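Local coordinates for malonyl-CoA-[acyl-carrier-protein] transacylase (Coxiella burnetii, PDB 3TQE) that probably transfers the malonyl group from malonyl-CoA to holo-acyl-carrier protein, supplying the malonyl thioester used in fatty acid synthesis, at residues F8-P13 with R79-L84; H234-V239 with L251-V256; Q57-L60 with Q64-Q67. All blocks are in the same frame, centred on the assembly; numbering follows the deposited sequence.

Interaction 1: F8-P13 with R79-L84. With EDO (1,2-ethanediol), chain D.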
# COMPACT_ATOMS: atom_id res chain seq x y z
N PHE A 8 17.10 -6.22 6.26
CA PHE A 8 15.76 -6.49 5.76
C PHE A 8 14.93 -5.25 5.73
O PHE A 8 15.22 -4.27 6.42
CB PHE A 8 15.08 -7.59 6.59
CG PHE A 8 14.77 -7.19 8.02
CD1 PHE A 8 13.49 -6.88 8.40
CD2 PHE A 8 15.78 -7.11 8.98
CE1 PHE A 8 13.20 -6.52 9.73
CE2 PHE A 8 15.49 -6.75 10.30
CZ PHE A 8 14.20 -6.44 10.67
N ALA A 9 13.90 -5.34 4.91
CA ALA A 9 12.95 -4.28 4.75
C ALA A 9 11.57 -4.80 5.12
O ALA A 9 11.29 -5.97 4.93
CB ALA A 9 12.93 -3.85 3.29
N PHE A 10 10.76 -3.92 5.68
CA PHE A 10 9.35 -4.20 5.81
C PHE A 10 8.60 -3.50 4.70
O PHE A 10 8.82 -2.33 4.42
CB PHE A 10 8.81 -3.66 7.14
CG PHE A 10 8.82 -4.64 8.24
CD1 PHE A 10 9.78 -5.62 8.34
CD2 PHE A 10 7.83 -4.60 9.16
CE1 PHE A 10 9.74 -6.53 9.36
CE2 PHE A 10 7.82 -5.52 10.20
CZ PHE A 10 8.77 -6.46 10.29
N VAL A 11 7.71 -4.25 4.08
CA VAL A 11 6.83 -3.72 3.07
C VAL A 11 5.39 -3.90 3.50
O VAL A 11 4.99 -4.96 3.96
CB VAL A 11 7.09 -4.31 1.66
CG1 VAL A 11 8.49 -3.87 1.20
CG2 VAL A 11 6.94 -5.84 1.58
N PHE A 12 4.63 -2.82 3.38
CA PHE A 12 3.29 -2.77 3.93
C PHE A 12 2.27 -2.74 2.83
O PHE A 12 2.28 -1.83 2.00
CB PHE A 12 3.13 -1.51 4.78
CG PHE A 12 4.00 -1.49 6.00
CD1 PHE A 12 3.53 -1.94 7.21
CD2 PHE A 12 5.30 -1.06 5.92
CE1 PHE A 12 4.31 -1.90 8.34
CE2 PHE A 12 6.08 -1.03 7.04
CZ PHE A 12 5.57 -1.43 8.25
N PRO A 13 1.38 -3.71 2.81
CA PRO A 13 0.40 -3.74 1.77
C PRO A 13 -0.73 -2.75 1.93
O PRO A 13 -1.01 -2.26 3.02
CB PRO A 13 -0.14 -5.14 1.84
CG PRO A 13 0.12 -5.60 3.08
CD PRO A 13 1.34 -4.93 3.61
N ARG A 79 3.14 -4.75 15.32
CA ARG A 79 3.20 -4.82 16.76
C ARG A 79 3.44 -6.24 17.24
O ARG A 79 4.08 -6.44 18.27
CB ARG A 79 1.92 -4.28 17.33
CG ARG A 79 1.82 -2.78 17.19
CD ARG A 79 0.54 -2.24 17.69
NE ARG A 79 0.57 -0.80 17.67
CZ ARG A 79 -0.42 -0.04 18.11
NH1 ARG A 79 -1.54 -0.60 18.58
NH2 ARG A 79 -0.29 1.28 18.11
N CYS A 80 2.91 -7.21 16.53
CA CYS A 80 3.18 -8.61 16.86
C CYS A 80 4.65 -8.96 16.59
O CYS A 80 5.27 -9.63 17.38
CB CYS A 80 2.30 -9.53 16.04
SG CYS A 80 0.59 -9.52 16.55
N TRP A 81 5.20 -8.50 15.49
CA TRP A 81 6.62 -8.65 15.21
C TRP A 81 7.44 -8.13 16.36
O TRP A 81 8.33 -8.82 16.84
CB TRP A 81 6.97 -7.88 13.94
CG TRP A 81 8.41 -7.78 13.63
CD1 TRP A 81 9.23 -6.78 13.97
CD2 TRP A 81 9.20 -8.71 12.91
NE1 TRP A 81 10.48 -7.01 13.50
CE2 TRP A 81 10.49 -8.19 12.83
CE3 TRP A 81 8.91 -9.89 12.24
CZ2 TRP A 81 11.50 -8.82 12.16
CZ3 TRP A 81 9.92 -10.51 11.57
CH2 TRP A 81 11.19 -9.97 11.52
N GLU A 82 7.15 -6.91 16.82
CA GLU A 82 7.92 -6.35 17.91
C GLU A 82 7.72 -7.13 19.21
O GLU A 82 8.68 -7.39 19.92
CB GLU A 82 7.62 -4.88 18.07
CG GLU A 82 8.12 -4.09 16.87
CD GLU A 82 8.50 -2.69 17.19
OE1 GLU A 82 7.67 -2.01 17.83
OE2 GLU A 82 9.62 -2.26 16.80
N ALA A 83 6.49 -7.56 19.46
CA ALA A 83 6.15 -8.29 20.69
C ALA A 83 6.85 -9.62 20.76
O ALA A 83 7.15 -10.10 21.87
CB ALA A 83 4.65 -8.49 20.80
N LEU A 84 7.09 -10.22 19.61
CA LEU A 84 7.71 -11.53 19.52
C LEU A 84 9.23 -11.45 19.42
O LEU A 84 9.90 -12.46 19.23
CB LEU A 84 7.11 -12.32 18.37
CG LEU A 84 5.69 -12.78 18.68
CD1 LEU A 84 4.98 -13.16 17.38
CD2 LEU A 84 5.70 -13.94 19.65
C1 EDO D . 3.28 1.20 15.90
O1 EDO D . 3.07 0.24 16.92
C2 EDO D . 3.19 2.59 16.50
O2 EDO D . 1.98 2.75 17.26
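Phe10 drives the edge of its ring into the face of the Trp81 indole, an edge-to-face pair with planes at 72° and 4.7 Å between the Phe10 centroid and that of the five-membered ring. Phe10 CZ does the touching: it stands 3.4 Å above the indole plane, over its centre, and lies 3.5 Å from Trp81 CD2. The indole is swung away from its own backbone N (chi1 172°), which carries it off helix 63-83 toward the strand. Phe8 completes the aromatic cluster less intimately, its CE1 3.8 Å from Trp81 CZ2 and its ring inclined at 50° to the indole. This tight part is buried and apolar, while the indole NE1 is satisfied by the carbonyl oxygen of Pro87. Arg79 is more solvent-facing, yet well held: NH1 bonds to Gln39 OE1 and Thr36 OG1, and the extended chain grips a 1,2-ethanediol, probably from the crystallisation liquor, with NE 2.8 Å from O1 and NH2 2.8 Å from O2. Phe10 belongs to strand 9-12, an inner strand of the four-stranded parallel sheet between 91-94 and 275-278, and Met277 touches both Phe8 and Phe10. Helix 304-313 packs on Trp81 through Ala310 and Ile311.

Interaction 2: H234-V239 with L251-V256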
# COMPACT_ATOMS: atom_id res chain seq x y z
N HIS A 234 9.20 6.79 0.15
CA HIS A 234 7.90 7.20 -0.37
C HIS A 234 7.66 6.79 -1.80
O HIS A 234 8.55 6.79 -2.63
CB HIS A 234 7.78 8.71 -0.25
CG HIS A 234 7.66 9.17 1.15
ND1 HIS A 234 6.44 9.27 1.80
CD2 HIS A 234 8.60 9.50 2.07
CE1 HIS A 234 6.65 9.67 3.04
NE2 HIS A 234 7.95 9.82 3.23
N ASN A 235 6.41 6.50 -2.07
CA ASN A 235 5.96 6.04 -3.37
C ASN A 235 6.17 7.03 -4.47
O ASN A 235 6.36 6.64 -5.62
CB ASN A 235 4.46 5.77 -3.33
CG ASN A 235 4.07 4.56 -2.53
OD1 ASN A 235 4.88 3.67 -2.16
ND2 ASN A 235 2.79 4.48 -2.30
N VAL A 236 6.02 8.30 -4.15
CA VAL A 236 5.92 9.29 -5.20
C VAL A 236 7.26 9.63 -5.75
O VAL A 236 7.37 9.90 -6.96
CB VAL A 236 5.16 10.53 -4.70
CG1 VAL A 236 5.93 11.26 -3.65
CG2 VAL A 236 4.79 11.43 -5.84
N ASP A 237 8.28 9.58 -4.91
CA ASP A 237 9.62 10.02 -5.29
C ASP A 237 10.75 9.05 -5.01
O ASP A 237 11.92 9.33 -5.32
CB ASP A 237 9.89 11.39 -4.68
CG ASP A 237 9.73 11.43 -3.20
OD1 ASP A 237 9.56 10.36 -2.58
OD2 ASP A 237 9.69 12.55 -2.65
N VAL A 238 10.43 7.92 -4.39
CA VAL A 238 11.40 6.88 -4.14
C VAL A 238 12.56 7.37 -3.28
O VAL A 238 13.70 6.98 -3.46
CB VAL A 238 11.91 6.23 -5.44
CG1 VAL A 238 12.48 4.85 -5.16
CG2 VAL A 238 10.79 6.12 -6.50
N VAL A 239 12.25 8.19 -2.31
CA VAL A 239 13.21 8.58 -1.29
C VAL A 239 12.55 8.71 0.05
O VAL A 239 11.34 8.81 0.16
CB VAL A 239 13.93 9.87 -1.63
CG1 VAL A 239 14.70 9.74 -2.94
CG2 VAL A 239 12.97 10.96 -1.70
N LEU A 251 2.78 12.70 0.81
CA LEU A 251 1.52 11.99 1.00
C LEU A 251 0.41 12.56 0.15
O LEU A 251 -0.44 11.84 -0.35
CB LEU A 251 1.09 11.98 2.46
CG LEU A 251 2.02 11.17 3.36
CD1 LEU A 251 1.64 11.43 4.80
CD2 LEU A 251 1.96 9.66 3.02
N ILE A 252 0.42 13.87 -0.03
CA ILE A 252 -0.62 14.48 -0.84
C ILE A 252 -0.34 14.21 -2.32
O ILE A 252 -1.23 13.85 -3.07
CB ILE A 252 -0.74 15.97 -0.53
CG1 ILE A 252 -1.20 16.16 0.93
CG2 ILE A 252 -1.66 16.64 -1.52
CD1 ILE A 252 -2.50 15.45 1.29
N LYS A 253 0.90 14.37 -2.74
CA LYS A 253 1.26 14.11 -4.13
C LYS A 253 1.03 12.66 -4.52
O LYS A 253 0.74 12.37 -5.66
CB LYS A 253 2.71 14.53 -4.38
CG LYS A 253 3.09 14.62 -5.87
CD LYS A 253 4.54 15.12 -6.03
CE LYS A 253 4.93 15.26 -7.50
NZ LYS A 253 6.32 15.82 -7.67
N GLN A 254 1.16 11.76 -3.55
CA GLN A 254 0.95 10.35 -3.79
C GLN A 254 -0.38 10.09 -4.44
O GLN A 254 -0.49 9.18 -5.24
CB GLN A 254 1.03 9.60 -2.45
CG GLN A 254 1.05 8.11 -2.56
CD GLN A 254 0.49 7.44 -1.31
OE1 GLN A 254 -0.57 7.78 -0.81
NE2 GLN A 254 1.20 6.46 -0.84
N LEU A 255 -1.39 10.87 -4.09
CA LEU A 255 -2.75 10.64 -4.52
C LEU A 255 -2.89 10.83 -6.02
O LEU A 255 -3.76 10.23 -6.62
CB LEU A 255 -3.71 11.59 -3.82
CG LEU A 255 -3.83 11.36 -2.33
CD1 LEU A 255 -4.45 12.59 -1.66
CD2 LEU A 255 -4.60 10.09 -2.07
N VAL A 256 -2.07 11.69 -6.59
CA VAL A 256 -2.23 12.09 -7.98
C VAL A 256 -1.11 11.64 -8.89
O VAL A 256 -1.12 11.97 -10.09
CB VAL A 256 -2.44 13.61 -8.09
CG1 VAL A 256 -3.74 14.01 -7.45
CG2 VAL A 256 -1.26 14.39 -7.47
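Val236 meets the aliphatic stem of Lys253 where a loop of the acyltransferase fold turns back on the last turns of helix 244-254. The two side chains cross at about a right angle, with Val236 CG2 3.6 Å from Lys253 CG. The torsions account for this meeting: CG1 of Val236 sits between its backbone N and carbonyl carbon (chi1 67°), which turns CG2 to the helix, while Lys253 runs fully extended and passes across that methyl, presenting CG and CD to it. Backbone approach is also close, Val236 CA and Gln254 CA being 5.3 Å apart. Within the loop, Val238 N bonds to His234 O at 2.8 Å and His234 N to Val239 O at 2.9 Å, so the turn is braced from inside.

In Gln254, CG stands opposite the backbone N (chi1 -171°) and the chain continues extended, carrying the amide toward Ser96 and Arg121. Its backbone O receives a bond from His205 ND1, which ties the backbone at Gln254 to the predicted active-site histidine. Glu99 steadies the loop through Asn235 N and His234 ND1. The Asn235 amide lies beside that of Gln254, with planes 27° apart, but which way round it sits is uncertain. The Gln254 amide has two partners beyond the contact: OE1 accepts from Arg121 NH2, and NE2 donates to the carbonyl oxygen of Ser96.

Interaction 3: Q57-L60 with Q64-Q67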
# COMPACT_ATOMS: atom_id res chain seq x y z
N GLN A 57 -18.71 -8.60 2.83
CA GLN A 57 -17.64 -8.40 1.89
C GLN A 57 -17.69 -7.04 1.24
O GLN A 57 -16.69 -6.34 1.13
CB GLN A 57 -17.81 -9.45 0.78
CG GLN A 57 -16.75 -9.37 -0.27
CD GLN A 57 -15.44 -9.79 0.28
OE1 GLN A 57 -15.32 -10.89 0.83
NE2 GLN A 57 -14.44 -8.93 0.16
N GLU A 58 -18.87 -6.70 0.76
CA GLU A 58 -19.10 -5.46 0.03
C GLU A 58 -18.73 -4.25 0.87
O GLU A 58 -18.27 -3.23 0.35
CB GLU A 58 -20.57 -5.37 -0.43
CG GLU A 58 -21.61 -5.28 0.71
CD GLU A 58 -22.98 -5.83 0.33
OE1 GLU A 58 -23.57 -5.35 -0.67
OE2 GLU A 58 -23.48 -6.74 1.04
N ARG A 59 -18.95 -4.36 2.18
CA ARG A 59 -18.69 -3.30 3.15
C ARG A 59 -17.18 -3.12 3.27
O ARG A 59 -16.60 -2.03 3.10
CB ARG A 59 -19.31 -3.74 4.50
CG ARG A 59 -19.65 -2.68 5.53
CD ARG A 59 -21.18 -2.50 5.63
NE ARG A 59 -21.60 -1.68 4.50
CZ ARG A 59 -22.45 -2.04 3.55
NH1 ARG A 59 -23.09 -3.20 3.59
NH2 ARG A 59 -22.69 -1.19 2.56
N LEU A 60 -16.51 -4.22 3.56
CA LEU A 60 -15.07 -4.18 3.72
C LEU A 60 -14.38 -3.65 2.49
O LEU A 60 -13.37 -2.98 2.61
CB LEU A 60 -14.52 -5.57 4.05
CG LEU A 60 -13.00 -5.67 4.23
CD1 LEU A 60 -12.53 -4.74 5.34
CD2 LEU A 60 -12.65 -7.11 4.57
N GLN A 64 -13.67 3.59 2.22
CA GLN A 64 -13.65 4.21 3.53
C GLN A 64 -13.49 3.23 4.66
O GLN A 64 -13.08 3.61 5.73
CB GLN A 64 -14.92 5.02 3.80
CG GLN A 64 -16.20 4.24 3.91
CD GLN A 64 -17.36 5.12 4.32
OE1 GLN A 64 -17.18 6.12 5.00
NE2 GLN A 64 -18.56 4.78 3.85
N PHE A 65 -13.81 1.96 4.40
CA PHE A 65 -13.55 0.89 5.35
C PHE A 65 -12.22 0.17 5.08
O PHE A 65 -11.51 -0.17 6.01
CB PHE A 65 -14.68 -0.12 5.35
CG PHE A 65 -16.00 0.47 5.74
CD1 PHE A 65 -16.23 0.84 7.04
CD2 PHE A 65 -16.97 0.72 4.81
CE1 PHE A 65 -17.43 1.42 7.40
CE2 PHE A 65 -18.19 1.29 5.17
CZ PHE A 65 -18.40 1.63 6.47
N THR A 66 -11.93 -0.07 3.81
CA THR A 66 -10.73 -0.82 3.45
C THR A 66 -9.50 -0.13 4.00
O THR A 66 -8.60 -0.78 4.52
CB THR A 66 -10.55 -0.89 1.96
OG1 THR A 66 -11.75 -1.34 1.35
CG2 THR A 66 -9.39 -1.76 1.56
N GLN A 67 -9.46 1.19 3.87
CA GLN A 67 -8.26 1.87 4.26
C GLN A 67 -7.93 1.76 5.76
O GLN A 67 -6.84 1.35 6.11
CB GLN A 67 -8.21 3.30 3.74
CG GLN A 67 -8.17 3.28 2.21
CD GLN A 67 -7.76 4.56 1.56
OE1 GLN A 67 -6.95 5.32 2.10
NE2 GLN A 67 -8.26 4.79 0.34
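Thr66 reaches back to the end of helix 57-60 and places its hydroxyl on the carbonyl oxygen of Leu60, with OG1 2.6 Å from Leu60 O. The bond arrives in the carbonyl plane on a lone pair, at a C=O...OG1 angle of 144°. The hydroxyl owes this position to its first torsion, which sets OG1 opposite the carbonyl carbon of Thr66 and beside the backbone N (chi1 -51°). Leu60 O is the main acceptor for this buried hydroxyl; Gln62 O, in the short connection, is a weak second one. The backbones come nearest here too, with 5.5 Å between Leu60 CA and Thr66 CA.

Phe65 handles the more exposed side. Its CD2 approaches the backbone carbonyl oxygen of Arg59 at 3.3 Å, the closest approach of the ring to helix 57-60. Gln64 CG covers one face at 3.7 Å above the plane, displaced toward the rim. In the conformer modelled here, Arg59 CG lies over the opposite face, 4.2 Å above the plane and likewise offset, so the ring may be sandwiched by methylene groups, one from each helix. Leu60 leaves its backbone on the side away from 64-67, though its tip returns nearer; it packs on Leu51 and Val52 of helix 48-54, and Leu51 also touches Phe65. The arrangement is a junction of two helices within the acyltransferase fold: the short helix 57-60 is joined by a short connection to the start of the long helix 63-83, and a threonine side-chain-to-backbone hydrogen bond closes it.

Overall arrangement
The three contacts are spread widely, with centres 22 to 23 Å apart and nearest atoms about 7 to 8 Å apart, so none touches another. Interactions 1 and 3 share helix 63-83: 64-67 lies near its start and 79-84 at its end, so this one helix connects the helical junction to the parallel sheet. Interaction 2 follows both in the chain and lies closest to the predicted active site, with the Gln254 side chain about 4 Å from that of His205 and the Asn235 side chain about 4 Å from that of Ser96. The Thr66 side chain of interaction 3 is about 10 Å from that of Ser96 and about 8 Å from a bound glycine. Arg121, in that glycine's pocket, bonds both Gln254 and Gln67, bridging interactions 2 and 3. Interaction 1 is remote from these sites.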